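Local atomic coordinates of beta-lactamase-related domain-containing protein (Bacteroides dorei DSM 17855, PDB entry 5TGF), a protein that is probably a serine hydrolase of the beta-lactamase family and binds calcium. Residues Val71-Leu77 against Met158-Met163; Leu125-Val129 against Gln153-Arg157; Ser78-Glu84 against Lys95-Arg101; Phe167-Gln172 against Ser184-Pro188; Leu103-Thr107 against Tyr265-Glu269. All blocks are in the same frame, centred on the assembly; numbering follows the deposited sequence.

Contact 1: Val71-Leu77 against Met158-Met163; sequences VVDRTDL and MAEVAM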
# COMPACT_ATOMS: atom_id res chain seq x y z
N VAL A 71 1.81 10.54 12.29
CA VAL A 71 1.39 10.57 13.67
C VAL A 71 2.52 10.15 14.59
O VAL A 71 2.77 10.79 15.63
CB VAL A 71 0.12 9.68 13.88
CG1 VAL A 71 -0.25 9.57 15.34
CG2 VAL A 71 -1.03 10.24 13.06
N VAL A 72 3.25 9.10 14.22
CA VAL A 72 4.41 8.68 14.98
C VAL A 72 5.43 9.82 15.09
O VAL A 72 6.05 9.98 16.13
CB VAL A 72 5.06 7.43 14.36
CG1 VAL A 72 6.49 7.21 14.86
CG2 VAL A 72 4.17 6.22 14.62
N ASP A 73 5.60 10.58 14.03
CA ASP A 73 6.51 11.72 14.03
C ASP A 73 6.10 12.83 15.03
O ASP A 73 6.96 13.56 15.51
CB ASP A 73 6.63 12.30 12.61
CG ASP A 73 7.47 11.42 11.66
OD1 ASP A 73 8.09 10.43 12.12
OD2 ASP A 73 7.49 11.70 10.44
N ARG A 74 4.81 12.97 15.29
CA ARG A 74 4.23 14.11 16.05
C ARG A 74 3.79 13.79 17.50
O ARG A 74 3.33 14.68 18.21
CB ARG A 74 2.99 14.64 15.34
CG ARG A 74 3.26 15.46 14.11
CD ARG A 74 1.98 15.65 13.32
NE ARG A 74 2.16 16.56 12.20
CZ ARG A 74 2.82 16.28 11.10
NH1 ARG A 74 3.38 15.08 10.92
NH2 ARG A 74 2.91 17.18 10.14
N THR A 75 3.82 12.52 17.90
CA THR A 75 3.24 12.10 19.19
C THR A 75 4.17 11.08 19.84
O THR A 75 5.20 10.74 19.30
CB THR A 75 1.86 11.44 18.99
OG1 THR A 75 2.02 10.24 18.22
CG2 THR A 75 0.86 12.38 18.32
N ASP A 76 3.80 10.60 21.02
CA ASP A 76 4.51 9.51 21.69
C ASP A 76 4.21 8.12 21.08
O ASP A 76 4.78 7.13 21.49
CB ASP A 76 4.14 9.51 23.18
CG ASP A 76 4.96 8.51 24.01
OD1 ASP A 76 6.20 8.57 24.01
OD2 ASP A 76 4.34 7.67 24.68
N LEU A 77 3.33 8.06 20.08
CA LEU A 77 3.09 6.79 19.35
C LEU A 77 4.38 6.33 18.69
O LEU A 77 5.11 7.15 18.10
CB LEU A 77 2.00 6.98 18.29
CG LEU A 77 1.60 5.68 17.57
CD1 LEU A 77 0.91 4.70 18.53
CD2 LEU A 77 0.67 6.04 16.42
N MSE A 158 -5.11 3.23 16.60
CA MSE A 158 -4.10 3.67 17.56
C MSE A 158 -3.65 5.08 17.19
O MSE A 158 -3.48 5.93 18.09
CB MSE A 158 -2.90 2.74 17.64
CG MSE A 158 -3.21 1.35 18.20
SE MSE A 158 -1.76 0.09 17.82
CE MSE A 158 -0.35 0.65 19.08
N ALA A 159 -3.55 5.38 15.89
CA ALA A 159 -3.18 6.72 15.44
C ALA A 159 -4.27 7.74 15.76
O ALA A 159 -3.97 8.87 16.19
CB ALA A 159 -2.81 6.73 13.96
N GLU A 160 -5.53 7.33 15.63
CA GLU A 160 -6.67 8.17 15.94
C GLU A 160 -6.63 8.61 17.42
O GLU A 160 -6.88 9.78 17.73
CB GLU A 160 -8.01 7.47 15.69
CG GLU A 160 -8.39 7.29 14.24
CD GLU A 160 -9.81 6.77 14.04
OE1 GLU A 160 -10.44 6.25 15.00
OE2 GLU A 160 -10.33 6.88 12.91
N VAL A 161 -6.38 7.66 18.31
CA VAL A 161 -6.30 7.95 19.73
C VAL A 161 -5.11 8.86 20.06
O VAL A 161 -5.25 9.80 20.83
CB VAL A 161 -6.29 6.64 20.54
CG1 VAL A 161 -5.98 6.87 22.02
CG2 VAL A 161 -7.64 5.97 20.39
N ALA A 162 -3.99 8.67 19.39
CA ALA A 162 -2.81 9.48 19.67
C ALA A 162 -3.00 10.94 19.25
O ALA A 162 -2.46 11.85 19.91
CB ALA A 162 -1.60 8.87 18.98
N MSE A 163 -3.81 11.17 18.21
CA MSE A 163 -4.07 12.51 17.73
C MSE A 163 -5.37 13.13 18.22
O MSE A 163 -5.62 14.31 17.96
CB MSE A 163 -4.16 12.51 16.20
CG MSE A 163 -2.86 12.08 15.54
SE MSE A 163 -1.53 13.52 15.77
CE MSE A 163 -2.29 14.87 14.58
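The hydroxyl of Thr75, whose methyl CG2 lies 3.7 Å from Ala162 O and equally near the selenium of Met163, is gripped twice within its own segment. OG1 donates to Val71 O at 2.8 Å, coming from above the carbonyl plane while Arg74 N reaches the same oxygen from the opposite face. It also accepts from Leu77 N at 3.2 Å, which makes an ST turn. Chi1 of 63° sets OG1 between the backbone N and carbonyl carbon, which leaves CG2 beside the backbone N, facing the selenium of Met163.

Across the interface the contacts are van der Waals, mostly between apolar side chains. Met163, bent at chi2 and chi3, lays CG against both methyls of Val71, 3.6 Å from CG2, and the two side chains cross obliquely. Ala162 CB fits among Val71 CG1, Thr75 OG1 and Leu77 CB, while Leu77 CD2 rests on Ala159 CA at 4.0 Å. Val72, Thr75 and Leu77 belong to a calcium site seen in this protein, with no calcium bound to this chain in the model.

The contact joins helix 60-74 and the loop that follows it to the last turns of helix 150-163; Leu174 of helix 167-179 packs on Val71, and Trp86 of helix 83-86 covers Leu77 and Ala162.

Contact 2: Leu125-Val129 against Gln153-Arg157; sequences LDSAV and QIAGR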
# COMPACT_ATOMS: atom_id res chain seq x y z
N LEU A 125 -13.38 3.79 12.76
CA LEU A 125 -12.50 2.75 13.24
C LEU A 125 -12.81 2.28 14.66
O LEU A 125 -12.57 1.12 14.99
CB LEU A 125 -11.05 3.19 13.11
CG LEU A 125 -10.56 3.39 11.68
CD1 LEU A 125 -9.07 3.71 11.75
CD2 LEU A 125 -10.83 2.15 10.82
N ASP A 126 -13.38 3.15 15.49
CA ASP A 126 -13.72 2.70 16.83
C ASP A 126 -14.73 1.56 16.83
O ASP A 126 -14.57 0.59 17.58
CB ASP A 126 -14.17 3.86 17.74
CG ASP A 126 -15.48 4.52 17.31
OD1 ASP A 126 -16.00 4.31 16.18
OD2 ASP A 126 -15.97 5.35 18.11
N SER A 127 -15.73 1.64 15.95
CA SER A 127 -16.68 0.54 15.75
C SER A 127 -16.02 -0.71 15.10
O SER A 127 -16.29 -1.85 15.49
CB SER A 127 -17.84 1.00 14.86
OG SER A 127 -18.55 2.06 15.45
N ALA A 128 -15.14 -0.49 14.14
CA ALA A 128 -14.42 -1.62 13.50
C ALA A 128 -13.63 -2.39 14.52
O ALA A 128 -13.64 -3.62 14.50
CB ALA A 128 -13.50 -1.14 12.40
N VAL A 129 -12.92 -1.69 15.38
CA VAL A 129 -11.99 -2.34 16.29
C VAL A 129 -12.68 -3.10 17.43
O VAL A 129 -12.19 -4.12 17.88
CB VAL A 129 -10.97 -1.31 16.85
CG1 VAL A 129 -10.21 -1.90 18.01
CG2 VAL A 129 -10.01 -0.89 15.76
N GLN A 153 -6.76 -1.96 10.60
CA GLN A 153 -7.82 -1.19 11.27
C GLN A 153 -7.42 -0.82 12.68
O GLN A 153 -7.63 0.30 13.11
CB GLN A 153 -9.15 -1.95 11.32
CG GLN A 153 -9.69 -2.38 9.99
CD GLN A 153 -10.21 -1.23 9.17
OE1 GLN A 153 -9.45 -0.56 8.46
NE2 GLN A 153 -11.51 -0.99 9.26
N ILE A 154 -6.81 -1.77 13.37
CA ILE A 154 -6.32 -1.53 14.73
C ILE A 154 -5.21 -0.49 14.71
O ILE A 154 -5.23 0.45 15.51
CB ILE A 154 -5.82 -2.82 15.38
CG1 ILE A 154 -6.94 -3.88 15.44
CG2 ILE A 154 -5.26 -2.56 16.77
CD1 ILE A 154 -6.47 -5.15 16.11
N ALA A 155 -4.25 -0.64 13.79
CA ALA A 155 -3.17 0.34 13.62
C ALA A 155 -3.71 1.74 13.41
O ALA A 155 -3.25 2.70 14.05
CB ALA A 155 -2.24 -0.05 12.46
N GLY A 156 -4.68 1.87 12.51
CA GLY A 156 -5.32 3.14 12.27
C GLY A 156 -5.98 3.73 13.52
O GLY A 156 -5.92 4.94 13.73
N ARG A 157 -6.66 2.89 14.31
CA ARG A 157 -7.32 3.35 15.53
C ARG A 157 -6.29 3.84 16.56
O ARG A 157 -6.57 4.80 17.30
CB ARG A 157 -8.17 2.25 16.12
CG ARG A 157 -8.96 2.63 17.37
CD ARG A 157 -9.95 3.71 17.14
NE ARG A 157 -10.54 4.15 18.42
CZ ARG A 157 -10.83 5.41 18.74
NH1 ARG A 157 -10.69 6.39 17.87
NH2 ARG A 157 -11.32 5.67 19.95
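Leu125 spreads its two methyls over separate parts of helix 150-163. CD1 sits on the backbone between Gly156 and Arg157, 3.6 Å from Gly156 C, where the missing side chain of the glycine lets the leucine come down onto the main chain. CD2 meets the amide of Gln153, 3.6 Å from its NE2, the two side chains crossing at about a right angle. The glutamine chain bends at chi2 (-72°), which brings the amide back against Leu125 CD2 and puts NE2 3.7 Å from Ala128 CB as well. Its polar atoms have further partners, both weakly bonded: Asp120 for NE2 and the backbone N of Leu199 for OE1.

One turn along, Val129 CG2 fits between Gln153 O and Arg157 CB, the latter at 3.7 Å. Arg157 then runs out beside Asp126: CB of the aspartate covers one face of the guanidinium toward its rim, 3.7 Å from NE. The opposite charges do not meet, with Asp126 OD2 5.0 Å from Arg157 NH2, and the salt bridge of the arginine is made instead with Glu160 on its own helix.

The short segments are inclined at 135° between their N-to-C directions, with axes 9.2 Å apart. Helix 125-133 lies on the outer side of helix 150-163, Met198 and Leu199 of helix 198-201 touch Leu125, and Leu103 of helix 100-103 meets Ile154.

Contact 3: Ser78-Glu84 against Lys95-Arg101; sequences SWDDPVE and KGGILLR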
# COMPACT_ATOMS: atom_id res chain seq x y z
N SER A 78 4.70 5.05 18.84
CA SER A 78 5.93 4.50 18.31
C SER A 78 5.69 3.13 17.66
O SER A 78 4.78 2.42 18.04
CB SER A 78 6.97 4.38 19.43
OG SER A 78 7.87 3.30 19.21
N TRP A 79 6.55 2.77 16.72
CA TRP A 79 6.40 1.52 15.98
C TRP A 79 6.45 0.30 16.88
O TRP A 79 5.88 -0.75 16.56
CB TRP A 79 7.52 1.40 14.95
CG TRP A 79 7.50 2.52 13.94
CD1 TRP A 79 8.47 3.46 13.76
CD2 TRP A 79 6.42 2.88 13.04
NE1 TRP A 79 8.10 4.33 12.75
CE2 TRP A 79 6.83 4.01 12.32
CE3 TRP A 79 5.15 2.37 12.81
CZ2 TRP A 79 6.05 4.60 11.32
CZ3 TRP A 79 4.34 2.96 11.82
CH2 TRP A 79 4.81 4.06 11.08
N ASP A 80 7.14 0.41 18.02
CA ASP A 80 7.24 -0.69 18.96
C ASP A 80 6.22 -0.66 20.10
O ASP A 80 6.25 -1.53 20.96
CB ASP A 80 8.67 -0.74 19.48
CG ASP A 80 9.69 -0.94 18.36
OD1 ASP A 80 9.49 -1.83 17.50
OD2 ASP A 80 10.69 -0.19 18.30
N ASP A 81 5.24 0.24 20.02
CA ASP A 81 4.18 0.27 21.02
C ASP A 81 3.19 -0.91 20.88
O ASP A 81 2.79 -1.28 19.77
CB ASP A 81 3.39 1.56 20.93
CG ASP A 81 4.14 2.78 21.47
OD1 ASP A 81 5.26 2.64 21.97
OD2 ASP A 81 3.60 3.90 21.36
N PRO A 82 2.78 -1.48 22.01
CA PRO A 82 1.70 -2.48 21.96
C PRO A 82 0.34 -1.85 21.86
O PRO A 82 0.12 -0.72 22.34
CB PRO A 82 1.83 -3.23 23.29
CG PRO A 82 2.73 -2.42 24.15
CD PRO A 82 3.24 -1.22 23.38
N VAL A 83 -0.60 -2.61 21.31
CA VAL A 83 -1.97 -2.13 21.13
C VAL A 83 -2.55 -1.57 22.45
O VAL A 83 -3.14 -0.51 22.45
CB VAL A 83 -2.88 -3.27 20.56
CG1 VAL A 83 -4.34 -2.88 20.57
CG2 VAL A 83 -2.47 -3.64 19.14
N GLU A 84 -2.38 -2.32 23.54
CA GLU A 84 -3.02 -2.02 24.81
C GLU A 84 -2.48 -0.77 25.48
O GLU A 84 -3.15 -0.21 26.35
CB GLU A 84 -2.88 -3.23 25.75
CG GLU A 84 -1.43 -3.56 26.12
CD GLU A 84 -1.21 -5.04 26.37
OE1 GLU A 84 -0.04 -5.49 26.35
OE2 GLU A 84 -2.21 -5.78 26.57
N LYS A 95 -4.14 -10.25 22.12
CA LYS A 95 -3.92 -9.26 21.07
C LYS A 95 -3.38 -7.95 21.61
O LYS A 95 -2.88 -7.15 20.82
CB LYS A 95 -5.22 -8.95 20.32
CG LYS A 95 -5.76 -10.13 19.51
CD LYS A 95 -6.89 -9.74 18.59
CE LYS A 95 -8.16 -9.35 19.35
NZ LYS A 95 -8.77 -10.46 20.13
N GLY A 96 -3.59 -7.66 22.89
CA GLY A 96 -3.13 -6.39 23.47
C GLY A 96 -1.63 -6.18 23.33
O GLY A 96 -1.16 -5.04 23.33
N GLY A 97 -0.89 -7.28 23.25
CA GLY A 97 0.57 -7.21 23.17
C GLY A 97 1.16 -7.11 21.77
O GLY A 97 2.39 -6.98 21.62
N ILE A 98 0.30 -7.16 20.76
CA ILE A 98 0.73 -6.97 19.37
C ILE A 98 1.35 -5.58 19.21
O ILE A 98 0.84 -4.60 19.75
CB ILE A 98 -0.44 -7.18 18.39
CG1 ILE A 98 -0.96 -8.62 18.47
CG2 ILE A 98 0.00 -6.89 16.95
CD1 ILE A 98 -2.25 -8.95 17.74
N LEU A 99 2.46 -5.49 18.48
CA LEU A 99 3.08 -4.18 18.22
C LEU A 99 2.52 -3.51 16.98
O LEU A 99 2.08 -4.18 16.04
CB LEU A 99 4.60 -4.32 18.08
CG LEU A 99 5.29 -5.08 19.22
CD1 LEU A 99 6.77 -5.13 18.99
CD2 LEU A 99 4.96 -4.44 20.56
N LEU A 100 2.58 -2.19 16.96
CA LEU A 100 2.11 -1.43 15.82
C LEU A 100 2.81 -1.86 14.52
O LEU A 100 2.15 -2.02 13.49
CB LEU A 100 2.30 0.06 16.07
CG LEU A 100 2.01 0.99 14.91
CD1 LEU A 100 0.56 0.90 14.43
CD2 LEU A 100 2.37 2.41 15.33
N ARG A 101 4.11 -2.05 14.56
CA ARG A 101 4.85 -2.49 13.37
C ARG A 101 4.42 -3.89 12.91
O ARG A 101 4.52 -4.20 11.71
CB ARG A 101 6.36 -2.46 13.63
CG ARG A 101 6.85 -3.40 14.72
CD ARG A 101 8.38 -3.40 14.73
NE ARG A 101 8.93 -4.17 15.82
CZ ARG A 101 9.05 -5.49 15.87
NH1 ARG A 101 8.68 -6.26 14.85
NH2 ARG A 101 9.55 -6.04 16.96
O HOH W 1 10.15 -4.37 19.69
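A type I beta turn, Ser78 to Asp81, leads into a single beta bridge between Pro82 and Leu99, and here the two chains are laced together mainly by backbone. Asp81 O takes Leu100 N at 3.0 Å, and Val83 N gives to Ile98 O at 2.9 Å. Beyond the bridge, Glu84 N bonds to Gly96 O at 3.0 Å; at the other end Arg101 N bonds to Trp79 O. Because Leu99 is the N-cap residue of helix 100-103, the bridge hands the chain straight into that helix.

The side chains add one salt bridge. Arg101, extended from CG to NE, passes Trp79 O with its CB and CG and offers NE to Asp80 OD1 at 2.9 Å; the oxygen is in the guanidinium plane, though the carboxylate is turned 78° against it. A water accepts from Arg101 NH2 and weakly bonds OD1.

On the apolar side Leu100 CD2 approaches Trp79 CE3 obliquely at 3.8 Å. Chi1 of 173° swings Leu100 CG away from its own N, under the Ser78-Trp79 backbone. Ile68 of helix 60-74 touches both these side chains, while Val83 CG2 packs on Ile98 CB at 4.1 Å.

Contact 4: Phe167-Gln172 against Ser184-Pro188; sequences FEPLFQ and SHFAP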
# COMPACT_ATOMS: atom_id res chain seq x y z
N PHE A 167 -9.34 9.01 11.32
CA PHE A 167 -8.30 8.65 10.35
C PHE A 167 -8.45 9.37 9.01
O PHE A 167 -7.45 9.80 8.40
CB PHE A 167 -8.25 7.12 10.15
CG PHE A 167 -7.07 6.68 9.31
CD1 PHE A 167 -5.85 6.47 9.88
CD2 PHE A 167 -7.19 6.58 7.94
CE1 PHE A 167 -4.74 6.12 9.10
CE2 PHE A 167 -6.11 6.20 7.16
CZ PHE A 167 -4.89 5.99 7.74
N GLU A 168 -9.67 9.48 8.50
CA GLU A 168 -9.84 10.18 7.23
C GLU A 168 -9.43 11.69 7.36
O GLU A 168 -8.69 12.22 6.52
CB GLU A 168 -11.23 9.97 6.68
CG GLU A 168 -11.57 10.79 5.43
CD GLU A 168 -10.62 10.59 4.25
OE1 GLU A 168 -9.97 9.54 4.14
OE2 GLU A 168 -10.53 11.49 3.41
N PRO A 169 -9.91 12.38 8.43
CA PRO A 169 -9.45 13.76 8.58
C PRO A 169 -7.95 13.87 8.79
O PRO A 169 -7.33 14.80 8.25
CB PRO A 169 -10.19 14.24 9.84
CG PRO A 169 -11.37 13.40 9.95
CD PRO A 169 -11.13 12.11 9.20
N LEU A 170 -7.36 12.90 9.47
CA LEU A 170 -5.91 12.85 9.60
C LEU A 170 -5.19 12.72 8.27
O LEU A 170 -4.18 13.38 8.02
CB LEU A 170 -5.46 11.72 10.53
CG LEU A 170 -5.70 11.96 12.02
CD1 LEU A 170 -5.40 10.66 12.73
CD2 LEU A 170 -4.80 13.11 12.53
N PHE A 171 -5.71 11.87 7.39
CA PHE A 171 -5.12 11.73 6.07
C PHE A 171 -5.12 13.07 5.35
O PHE A 171 -4.13 13.41 4.70
CB PHE A 171 -5.90 10.71 5.25
CG PHE A 171 -5.54 10.69 3.79
CD1 PHE A 171 -4.22 10.56 3.38
CD2 PHE A 171 -6.53 10.77 2.83
CE1 PHE A 171 -3.90 10.57 2.02
CE2 PHE A 171 -6.22 10.80 1.50
CZ PHE A 171 -4.89 10.67 1.09
N GLN A 172 -6.23 13.80 5.41
CA GLN A 172 -6.33 15.07 4.71
C GLN A 172 -5.38 16.09 5.36
O GLN A 172 -4.70 16.80 4.67
CB GLN A 172 -7.77 15.60 4.71
CG GLN A 172 -8.80 14.69 4.01
CD GLN A 172 -8.52 14.46 2.53
OE1 GLN A 172 -7.91 15.29 1.85
NE2 GLN A 172 -9.05 13.36 2.00
N SER A 184 -8.55 12.56 -3.22
CA SER A 184 -8.31 11.29 -2.57
C SER A 184 -9.08 11.15 -1.26
O SER A 184 -9.25 12.14 -0.53
CB SER A 184 -6.82 11.09 -2.32
OG SER A 184 -6.13 11.03 -3.54
N HIS A 185 -9.51 9.93 -0.92
CA HIS A 185 -10.07 9.65 0.41
C HIS A 185 -10.12 8.15 0.69
O HIS A 185 -10.26 7.35 -0.24
CB HIS A 185 -11.48 10.21 0.56
CG HIS A 185 -12.39 9.94 -0.58
ND1 HIS A 185 -13.02 8.72 -0.76
CD2 HIS A 185 -12.76 10.70 -1.64
CE1 HIS A 185 -13.76 8.77 -1.85
NE2 HIS A 185 -13.58 9.93 -2.43
N PHE A 186 -9.98 7.79 1.97
CA PHE A 186 -10.16 6.41 2.47
C PHE A 186 -11.60 6.10 2.86
O PHE A 186 -12.00 4.94 2.86
CB PHE A 186 -9.26 6.18 3.68
CG PHE A 186 -7.80 6.03 3.35
CD1 PHE A 186 -7.27 4.78 3.04
CD2 PHE A 186 -6.93 7.13 3.37
CE1 PHE A 186 -5.89 4.63 2.83
CE2 PHE A 186 -5.57 6.98 3.13
CZ PHE A 186 -5.05 5.74 2.85
N ALA A 187 -12.35 7.14 3.23
CA ALA A 187 -13.74 7.01 3.65
C ALA A 187 -14.53 8.13 3.00
O ALA A 187 -13.96 9.20 2.73
CB ALA A 187 -13.83 7.13 5.17
N PRO A 188 -15.84 7.92 2.77
CA PRO A 188 -16.56 6.67 3.06
C PRO A 188 -16.13 5.52 2.17
O PRO A 188 -15.68 5.72 1.02
CB PRO A 188 -18.03 7.03 2.79
CG PRO A 188 -17.97 8.15 1.81
CD PRO A 188 -16.69 8.90 2.05
O HOH W 2 -7.79 14.92 -1.25
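Phe167, Phe171 and Phe186 form an aromatic cluster that closes the loop after helix 167-179 back onto the start of that helix, and this is the tight, buried part of the contact. Phe186 stands in the middle and takes part in two T-shaped pairs. Its own edge points into the face of Phe171, with CE2 over the ring centre, centroids 5.0 Å apart and planes at 83°. Its face in turn receives the edge of Phe167, whose CE2 lies 4.0 Å from Phe186 CD2, nearer the rim than the centre. Four residues apart, the two helix phenylalanines share a flank of the helix, and both have CG trans to the backbone N (chi1 -172° and 169°). Val67 of helix 60-74 touches both of them, and Met198 of helix 198-201 packs on Phe186.

Toward the partly exposed flank the contact becomes polar. Ala187 CB only brushes Glu168 CB, at 4.1 Å. The carboxylate of Glu168 does more: OE1 accepts from Phe186 N at 2.8 Å, the donor lying above the carboxylate plane, while OE2 sits against His185 CB. The imidazole turns elsewhere, to Lys53.

Gln172 fixes this carboxylate from the helix side. Its NE2 uses both hydrogens in the amide plane, one for Glu168 OE2 along a nearly straight bond and the other for Ser184 O, 2.8 Å away. A water also links the two segments, accepting from Ser184 N at 3.2 Å and lying 3.1 Å from Gln172 OE1.

Contact 5: Leu103-Thr107 against Tyr265-Glu269; sequences LLSHT and YGLGE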
# COMPACT_ATOMS: atom_id res chain seq x y z
N LEU A 103 1.25 -5.11 13.21
CA LEU A 103 -0.03 -4.87 12.54
C LEU A 103 0.20 -4.50 11.07
O LEU A 103 -0.45 -5.03 10.19
CB LEU A 103 -0.84 -3.76 13.26
CG LEU A 103 -1.31 -4.07 14.70
CD1 LEU A 103 -1.81 -2.81 15.42
CD2 LEU A 103 -2.36 -5.16 14.74
N LEU A 104 1.15 -3.62 10.82
CA LEU A 104 1.33 -3.05 9.48
C LEU A 104 2.20 -3.91 8.56
O LEU A 104 2.52 -3.48 7.46
CB LEU A 104 1.92 -1.65 9.60
CG LEU A 104 1.03 -0.57 10.19
CD1 LEU A 104 1.83 0.64 10.62
CD2 LEU A 104 -0.04 -0.16 9.20
N SER A 105 2.72 -5.03 9.07
CA SER A 105 3.60 -5.90 8.30
C SER A 105 2.99 -7.28 8.08
O SER A 105 3.67 -8.17 7.58
CB SER A 105 4.94 -6.04 9.00
OG SER A 105 4.80 -6.67 10.28
N HIS A 106 1.69 -7.43 8.37
CA HIS A 106 0.98 -8.68 8.20
C HIS A 106 1.54 -9.81 9.06
O HIS A 106 1.53 -10.98 8.63
CB HIS A 106 0.93 -9.06 6.74
CG HIS A 106 0.33 -8.00 5.89
ND1 HIS A 106 -0.97 -7.58 6.07
CD2 HIS A 106 0.86 -7.19 4.94
CE1 HIS A 106 -1.22 -6.57 5.25
NE2 HIS A 106 -0.14 -6.36 4.53
N THR A 107 2.19 -9.45 10.18
CA THR A 107 2.81 -10.45 11.05
C THR A 107 2.15 -10.45 12.45
O THR A 107 2.69 -11.05 13.36
CB THR A 107 4.32 -10.29 11.18
OG1 THR A 107 4.65 -8.97 11.66
CG2 THR A 107 5.00 -10.51 9.85
N TYR A 265 8.21 -7.62 3.18
CA TYR A 265 7.26 -6.53 3.50
C TYR A 265 7.86 -5.59 4.52
O TYR A 265 8.56 -6.02 5.44
CB TYR A 265 5.92 -7.12 4.01
CG TYR A 265 4.69 -6.33 3.67
CD1 TYR A 265 4.05 -6.47 2.45
CD2 TYR A 265 4.15 -5.41 4.59
CE1 TYR A 265 2.90 -5.77 2.15
CE2 TYR A 265 3.01 -4.69 4.28
CZ TYR A 265 2.39 -4.87 3.06
OH TYR A 265 1.21 -4.17 2.77
N GLY A 266 7.52 -4.32 4.37
CA GLY A 266 7.84 -3.28 5.32
C GLY A 266 6.61 -2.88 6.11
O GLY A 266 5.96 -3.75 6.71
N LEU A 267 6.33 -1.58 6.18
CA LEU A 267 5.08 -1.06 6.75
C LEU A 267 4.13 -0.66 5.65
O LEU A 267 4.38 0.29 4.88
CB LEU A 267 5.34 0.14 7.66
CG LEU A 267 6.38 -0.10 8.77
CD1 LEU A 267 6.64 1.19 9.53
CD2 LEU A 267 5.92 -1.16 9.75
N GLY A 268 3.11 -1.48 5.42
CA GLY A 268 2.14 -1.24 4.34
C GLY A 268 2.68 -1.22 2.91
O GLY A 268 2.11 -0.58 2.07
N GLU A 269 3.79 -1.92 2.65
CA GLU A 269 4.42 -1.92 1.36
C GLU A 269 5.28 -3.17 1.19
O GLU A 269 5.90 -3.67 2.18
CB GLU A 269 5.28 -0.66 1.19
CG GLU A 269 6.41 -0.51 2.21
CD GLU A 269 6.73 0.96 2.53
OE1 GLU A 269 7.75 1.50 2.02
OE2 GLU A 269 5.90 1.63 3.23
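Gly268 N bonds to Leu104 O at 2.9 Å, the stronger of two hydrogen bonds between the loop after helix 100-103 and the one before strand 270-274; the positive phi of Gly268 suits glycine at this point. Leu104 O also lies at the edge of the Tyr265 ring, 3.4 Å from CE2, and receives a CA-H...O contact from Leu267. Nearby, Ser105 CB rests 3.4 Å from Gly266 O. The second bond, from His106 NE2 to Tyr265 OH, is weak, at 3.1 Å and 147°.

The rings also pack together. His106 turns its edge into one face of Tyr265 in a T-shaped pair, planes at 68° and centroids 4.5 Å apart, with His106 CD2 3.4 Å from Tyr265 CZ. Glu269 O covers the opposite face over the ring centre, so the phenol is held between the histidine edge and a carbonyl of its own loop. The ring of Tyr147 meets that of His106.

Apolar packing is lighter: Leu104 CB touches Leu267 CD2 at 4.0 Å, and Trp79 lies against both leucines.

Leu103 to His106 is a type I beta turn, and the whole contact is buried near the centre of the chain. Lys61 touches both His106 and Tyr265. With Ser58 and Tyr147 it forms a pattern consistent with the SxxK motif and tyrosine of class C beta-lactamases and related penicillin-binding proteins, which would place this pair beside the presumed active site.

Helix 150-163 joins contacts 1 and 2, whose centres are 14 Å apart and which meet where Glu160 OE2 touches Leu125 CD1 at 3.6 Å. The same glutamate oxygen bonds Phe167 N at 2.8 Å, tying contact 1 to contact 4. Met158 carries contact 1 on to contact 3, its CE 3.6 Å from Pro82 O, while Trp79 CZ3 links contact 3 to contact 5 through Leu104 CD1, also at 3.6 Å. Contacts 3 and 4 remain separate, about 9 Å between nearest atoms. Contact 5 borders the presumed SxxK site; contact 1 holds the calcium-site residues, with the two contact centres about 18 Å apart.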